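Local structure of 3-dehydroshikimate dehydratase (Pseudomonas putida, 5HMQ) at residues C[401-406]-C[463-468]; C[457-462]-C[497-502]. The protein catalyses the metal-dependent dehydration of 3-dehydroshikimate to protocatechuate, an intermediate shared by the quinate and shikimate degradation pathways. All blocks are in the same frame, centred on the assembly; numbering follows the deposited sequence.

Interaction 1: C[401-406]-C[463-468]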
loop_
_atom_site.group_PDB
_atom_site.type_symbol
_atom_site.label_atom_id
_atom_site.label_comp_id
_atom_site.label_asym_id
_atom_site.label_seq_id
_atom_site.Cartn_x
_atom_site.Cartn_y
_atom_site.Cartn_z
ATOM N N PRO C 401 -15.145 15.309 23.636
ATOM C CA PRO C 401 -13.851 14.938 23.055
ATOM C C PRO C 401 -14.019 14.045 21.834
ATOM O O PRO C 401 -15.040 13.378 21.644
ATOM C CB PRO C 401 -13.141 14.197 24.195
ATOM C CG PRO C 401 -14.232 13.758 25.110
ATOM C CD PRO C 401 -15.304 14.797 25.008
ATOM N N ALA C 402 -12.990 14.052 20.988
ATOM C CA ALA C 402 -12.972 13.267 19.764
ATOM C C ALA C 402 -11.646 12.530 19.635
ATOM O O ALA C 402 -10.607 13.001 20.106
ATOM C CB ALA C 402 -13.203 14.148 18.528
ATOM N N VAL C 403 -11.695 11.360 19.001
ATOM C CA VAL C 403 -10.512 10.563 18.698
ATOM C C VAL C 403 -10.390 10.449 17.184
ATOM O O VAL C 403 -11.380 10.171 16.496
ATOM C CB VAL C 403 -10.580 9.169 19.351
ATOM C CG1 VAL C 403 -9.371 8.335 18.951
ATOM C CG2 VAL C 403 -10.671 9.299 20.860
ATOM N N ARG C 404 -9.183 10.671 16.668
ATOM C CA ARG C 404 -8.953 10.629 15.231
ATOM C C ARG C 404 -8.823 9.180 14.773
ATOM O O ARG C 404 -8.046 8.407 15.341
ATOM C CB ARG C 404 -7.698 11.429 14.876
ATOM C CG ARG C 404 -7.390 11.570 13.381
ATOM C CD ARG C 404 -5.902 11.814 13.141
ATOM N NE ARG C 404 -5.585 12.104 11.741
ATOM C CZ ARG C 404 -5.208 11.215 10.830
ATOM N NH1 ARG C 404 -5.088 9.933 11.148
ATOM N NH2 ARG C 404 -4.947 11.617 9.591
ATOM N N ALA C 405 -9.587 8.815 13.750
ATOM C CA ALA C 405 -9.498 7.501 13.133
ATOM C C ALA C 405 -8.337 7.485 12.142
ATOM O O ALA C 405 -7.822 8.544 11.780
ATOM C CB ALA C 405 -10.818 7.167 12.440
ATOM N N PRO C 406 -7.873 6.299 11.713
ATOM C CA PRO C 406 -6.659 6.257 10.874
ATOM C C PRO C 406 -6.728 7.151 9.650
ATOM O O PRO C 406 -5.692 7.668 9.212
ATOM C CB PRO C 406 -6.560 4.776 10.486
ATOM C CG PRO C 406 -7.187 4.068 11.630
ATOM C CD PRO C 406 -8.327 4.943 12.073
ATOM N N LYS C 463 -9.236 -2.737 18.002
ATOM C CA LYS C 463 -9.037 -3.724 19.058
ATOM C C LYS C 463 -8.393 -3.105 20.294
ATOM O O LYS C 463 -8.763 -3.438 21.425
ATOM C CB LYS C 463 -8.186 -4.891 18.557
ATOM C CG LYS C 463 -8.951 -5.961 17.805
ATOM C CD LYS C 463 -8.057 -7.165 17.548
ATOM C CE LYS C 463 -8.853 -8.368 17.070
ATOM N NZ LYS C 463 -7.972 -9.540 16.812
ATOM N N SER C 464 -7.420 -2.214 20.106
ATOM C CA SER C 464 -6.681 -1.696 21.251
ATOM C C SER C 464 -7.349 -0.471 21.869
ATOM O O SER C 464 -7.630 -0.459 23.072
ATOM C CB SER C 464 -5.235 -1.376 20.850
ATOM O OG SER C 464 -5.174 -0.357 19.867
ATOM N N LEU C 465 -7.622 0.561 21.066
ATOM C CA LEU C 465 -8.162 1.798 21.620
ATOM C C LEU C 465 -9.561 1.611 22.192
ATOM O O LEU C 465 -9.912 2.258 23.184
ATOM C CB LEU C 465 -8.176 2.901 20.560
ATOM C CG LEU C 465 -6.896 3.727 20.397
ATOM C CD1 LEU C 465 -5.836 2.945 19.635
ATOM C CD2 LEU C 465 -7.187 5.058 19.712
ATOM N N PHE C 466 -10.376 0.752 21.582
ATOM C CA PHE C 466 -11.777 0.619 21.965
ATOM C C PHE C 466 -12.147 -0.789 22.412
ATOM O O PHE C 466 -13.330 -1.057 22.661
ATOM C CB PHE C 466 -12.669 1.072 20.807
ATOM C CG PHE C 466 -12.468 2.509 20.430
ATOM C CD1 PHE C 466 -13.068 3.518 21.165
ATOM C CD2 PHE C 466 -11.658 2.852 19.362
ATOM C CE1 PHE C 466 -12.876 4.843 20.828
ATOM C CE2 PHE C 466 -11.461 4.174 19.022
ATOM C CZ PHE C 466 -12.070 5.172 19.756
ATOM N N ASP C 467 -11.171 -1.692 22.521
ATOM C CA ASP C 467 -11.384 -3.051 23.030
ATOM C C ASP C 467 -12.463 -3.787 22.235
ATOM O O ASP C 467 -13.306 -4.488 22.798
ATOM C CB ASP C 467 -11.717 -3.035 24.525
ATOM C CG ASP C 467 -11.508 -4.387 25.184
ATOM O OD1 ASP C 467 -10.726 -5.196 24.644
ATOM O OD2 ASP C 467 -12.121 -4.636 26.245
ATOM N N PHE C 468 -12.440 -3.624 20.916
ATOM C CA PHE C 468 -13.280 -4.442 20.055
ATOM C C PHE C 468 -12.708 -5.853 19.940
ATOM O O PHE C 468 -11.531 -6.100 20.216
ATOM C CB PHE C 468 -13.409 -3.811 18.667
ATOM C CG PHE C 468 -14.392 -2.671 18.600
ATOM C CD1 PHE C 468 -14.747 -1.966 19.739
ATOM C CD2 PHE C 468 -14.962 -2.309 17.391
ATOM C CE1 PHE C 468 -15.650 -0.921 19.674
ATOM C CE2 PHE C 468 -15.867 -1.265 17.319
ATOM C CZ PHE C 468 -16.211 -0.571 18.462
#

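Interaction 2: C[457-462]-C[497-502]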
loop_
_atom_site.group_PDB
_atom_site.type_symbol
_atom_site.label_atom_id
_atom_site.label_comp_id
_atom_site.label_asym_id
_atom_site.label_seq_id
_atom_site.Cartn_x
_atom_site.Cartn_y
_atom_site.Cartn_z
ATOM N N SER C 457 -3.928 -2.313 10.202
ATOM C CA SER C 457 -3.761 -1.153 11.072
ATOM C C SER C 457 -5.096 -0.715 11.664
ATOM O O SER C 457 -5.175 -0.369 12.849
ATOM C CB SER C 457 -3.113 -0.007 10.295
ATOM O OG SER C 457 -2.704 1.028 11.164
ATOM N N TRP C 458 -6.160 -0.729 10.855
ATOM C CA TRP C 458 -7.489 -0.411 11.375
ATOM C C TRP C 458 -7.948 -1.446 12.394
ATOM O O TRP C 458 -8.583 -1.101 13.397
ATOM C CB TRP C 458 -8.501 -0.310 10.233
ATOM C CG TRP C 458 -8.517 1.010 9.527
ATOM C CD1 TRP C 458 -7.649 1.438 8.569
ATOM C CD2 TRP C 458 -9.465 2.072 9.716
ATOM N NE1 TRP C 458 -7.992 2.703 8.151
ATOM C CE2 TRP C 458 -9.103 3.113 8.839
ATOM C CE3 TRP C 458 -10.581 2.241 10.541
ATOM C CZ2 TRP C 458 -9.817 4.308 8.766
ATOM C CZ3 TRP C 458 -11.289 3.428 10.466
ATOM C CH2 TRP C 458 -10.904 4.446 9.586
ATOM N N VAL C 459 -7.653 -2.724 12.141
ATOM C CA VAL C 459 -8.050 -3.779 13.071
ATOM C C VAL C 459 -7.414 -3.548 14.435
ATOM O O VAL C 459 -8.089 -3.584 15.470
ATOM C CB VAL C 459 -7.679 -5.162 12.504
ATOM C CG1 VAL C 459 -7.847 -6.234 13.570
ATOM C CG2 VAL C 459 -8.528 -5.482 11.283
ATOM N N LEU C 460 -6.101 -3.298 14.453
ATOM C CA LEU C 460 -5.411 -3.034 15.711
ATOM C C LEU C 460 -5.909 -1.745 16.351
ATOM O O LEU C 460 -5.991 -1.645 17.581
ATOM C CB LEU C 460 -3.902 -2.979 15.479
ATOM C CG LEU C 460 -3.041 -2.603 16.682
ATOM C CD1 LEU C 460 -3.307 -3.541 17.845
ATOM C CD2 LEU C 460 -1.575 -2.639 16.299
ATOM N N PHE C 461 -6.240 -0.746 15.532
ATOM C CA PHE C 461 -6.754 0.517 16.054
ATOM C C PHE C 461 -8.007 0.293 16.893
ATOM O O PHE C 461 -8.113 0.791 18.020
ATOM C CB PHE C 461 -7.033 1.473 14.888
ATOM C CG PHE C 461 -7.782 2.721 15.274
ATOM C CD1 PHE C 461 -7.107 3.833 15.750
ATOM C CD2 PHE C 461 -9.160 2.791 15.127
ATOM C CE1 PHE C 461 -7.794 4.982 16.095
ATOM C CE2 PHE C 461 -9.853 3.937 15.470
ATOM C CZ PHE C 461 -9.168 5.035 15.953
ATOM N N TYR C 462 -8.965 -0.472 16.363
ATOM C CA TYR C 462 -10.220 -0.690 17.073
ATOM C C TYR C 462 -10.068 -1.710 18.197
ATOM O O TYR C 462 -10.711 -1.577 19.245
ATOM C CB TYR C 462 -11.312 -1.116 16.092
ATOM C CG TYR C 462 -12.068 0.054 15.504
ATOM C CD1 TYR C 462 -12.994 0.759 16.264
ATOM C CD2 TYR C 462 -11.854 0.460 14.192
ATOM C CE1 TYR C 462 -13.688 1.833 15.736
ATOM C CE2 TYR C 462 -12.543 1.536 13.654
ATOM C CZ TYR C 462 -13.460 2.216 14.431
ATOM O OH TYR C 462 -14.152 3.285 13.905
ATOM N N LEU C 497 -18.825 -3.722 13.142
ATOM C CA LEU C 497 -18.059 -3.045 12.099
ATOM C C LEU C 497 -17.430 -4.079 11.180
ATOM O O LEU C 497 -16.258 -4.444 11.337
ATOM C CB LEU C 497 -16.997 -2.135 12.721
ATOM C CG LEU C 497 -16.388 -1.017 11.879
ATOM C CD1 LEU C 497 -17.294 0.202 11.884
ATOM C CD2 LEU C 497 -15.014 -0.670 12.425
ATOM N N PRO C 498 -18.189 -4.593 10.214
ATOM C CA PRO C 498 -17.579 -5.429 9.178
ATOM C C PRO C 498 -16.649 -4.606 8.305
ATOM O O PRO C 498 -16.817 -3.394 8.147
ATOM C CB PRO C 498 -18.778 -5.967 8.388
ATOM C CG PRO C 498 -19.904 -5.059 8.716
ATOM C CD PRO C 498 -19.654 -4.530 10.091
ATOM N N LEU C 499 -15.642 -5.276 7.752
ATOM C CA LEU C 499 -14.561 -4.605 7.046
ATOM C C LEU C 499 -14.302 -5.321 5.731
ATOM O O LEU C 499 -13.966 -6.510 5.724
ATOM C CB LEU C 499 -13.297 -4.559 7.910
ATOM C CG LEU C 499 -13.481 -3.877 9.268
ATOM C CD1 LEU C 499 -12.379 -4.263 10.235
ATOM C CD2 LEU C 499 -13.556 -2.369 9.114
ATOM N N ASN C 500 -14.447 -4.592 4.630
ATOM C CA ASN C 500 -14.221 -5.100 3.288
ATOM C C ASN C 500 -12.982 -4.448 2.689
ATOM O O ASN C 500 -12.460 -3.450 3.196
ATOM C CB ASN C 500 -15.440 -4.850 2.393
ATOM C CG ASN C 500 -16.699 -5.519 2.911
ATOM O OD1 ASN C 500 -17.011 -6.653 2.541
ATOM N ND2 ASN C 500 -17.430 -4.822 3.771
ATOM N N ILE C 501 -12.510 -5.034 1.595
ATOM C CA ILE C 501 -11.313 -4.575 0.902
ATOM C C ILE C 501 -11.737 -3.717 -0.282
ATOM O O ILE C 501 -12.480 -4.173 -1.159
ATOM C CB ILE C 501 -10.439 -5.754 0.451
ATOM C CG1 ILE C 501 -9.965 -6.549 1.668
ATOM C CG2 ILE C 501 -9.258 -5.256 -0.368
ATOM C CD1 ILE C 501 -9.154 -7.778 1.323
ATOM N N SER C 502 -11.281 -2.467 -0.295
ATOM C CA SER C 502 -11.537 -1.581 -1.419
ATOM C C SER C 502 -10.705 -1.984 -2.627
ATOM O O SER C 502 -9.696 -2.689 -2.524
ATOM C CB SER C 502 -11.205 -0.131 -1.057
ATOM O OG SER C 502 -12.013 0.338 0.001
#

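Interaction 1: C[401-406]-C[463-468]
V403 meets both L465 and F466 through a single methyl, a worked example of how one branched side chain can meet two apolar neighbours across the junction of two regions. CG1 of V403 lies 4.0 Å from CD2 of L465 and 4.2 Å from CZ of F466, so one methyl faces both a leucine branch and the far end of a phenylalanine ring, set on the same side of it. It reaches that ring obliquely. The first torsion of V403 explains the choice of branch: CG1 extends trans to the amide nitrogen (chi1 177°), carrying it off the strand toward 463-468, while CG2 takes the place beside the nitrogen. All three residues are buried and the contact is purely apolar, with no hydrogen bond across it; the surface buried between the two segments, 96 Å² summed over both sides, is modest, and the nearest CA atoms, those of V403 and L465, remain 9.5 Å apart.

In the fold, this is one of the places where the two vicinal-oxygen-chelate (VOC) regions meet. Strand 402-404 belongs to the first region and runs between strands 388-389 and 410-414, V403 being hydrogen-bonded through its backbone to L411. L465 and F466 belong to the second, near the C-terminal end of helix 455-465; D467, with a phi of 56°, takes a left-handed backbone conformation. A381 of helix 374-383 packs against both V403 and L465, adding a fourth apolar side chain. The carbonyl oxygen of F466 accepts a hydrogen bond from the hydroxyl of Y295. On the strand, the CB of R404 points away from the helix, and its NH1 makes a weak hydrogen bond to the carbonyl O of P406 at 3.0 Å.

Interaction 2: C[457-462]-C[497-502]
The ring of Y462 is covered on both faces, by L497 on one and by its own helix neighbour F461 on the other. CD2 of L497 stands 3.5 Å above the plane of the Y462 ring, displaced toward the rim, and forms a CH-pi contact 23° off the ring normal. Its closest atom there is CE2 of Y462, also at 3.5 Å, with CD2 and CZ of the ring a little farther away. From the opposite face CD2 of F461 approaches to 3.7 Å from the plane, while CD2 of Y462 lies in plane at the edge of the F461 ring. L497 comes in at about a right angle to the tyrosine side chain; with chi1 at -161°, CG swings opposite the main-chain N and next to the carbonyl carbon, which brings CD2 up to the ring.

The setting is the helix-on-sheet layer of a VOC module: strand 440-450, helix 455-465 and strands 469-474, 484-489 and 496-501 follow one another in the beta-alpha-beta-beta-beta order of that family. Strand 496-501 is flanked by 484-489 and 440-450. Beside the tyrosine, CG2 of V459 meets CD1 of L499 at 4.2 Å, the two side chains crossing at a slant. L497 and L499, alternate residues of the strand, thus both direct CB toward the helix, L497 meeting Y462 and L499 meeting V459, three residues apart on it. The side chain of L497 is about 7 Å from that of the metal ligand H445 and about 11 Å from the bound magnesium ion, beyond its first shell.

In the fold
The chain first builds the TIM barrel and helix 252-276, against which helix 455-465 later packs. It then passes through 401-406, 457-462, 463-468 and 497-502, so the two contacts cross rather than nest. Interaction 1 closes a loop of 56 intervening residues and bridges the two VOC regions; interaction 2 closes one of 34 within the second region. Helix 455-465 serves both. They also touch directly: F468 N lies 3.2 Å from Y462 O, a probable hydrogen bond, and P406 CB packs 3.4 Å from W458 NE1. The second subunit adjoins both, its Y40 packing on R404 and its F247 on W458.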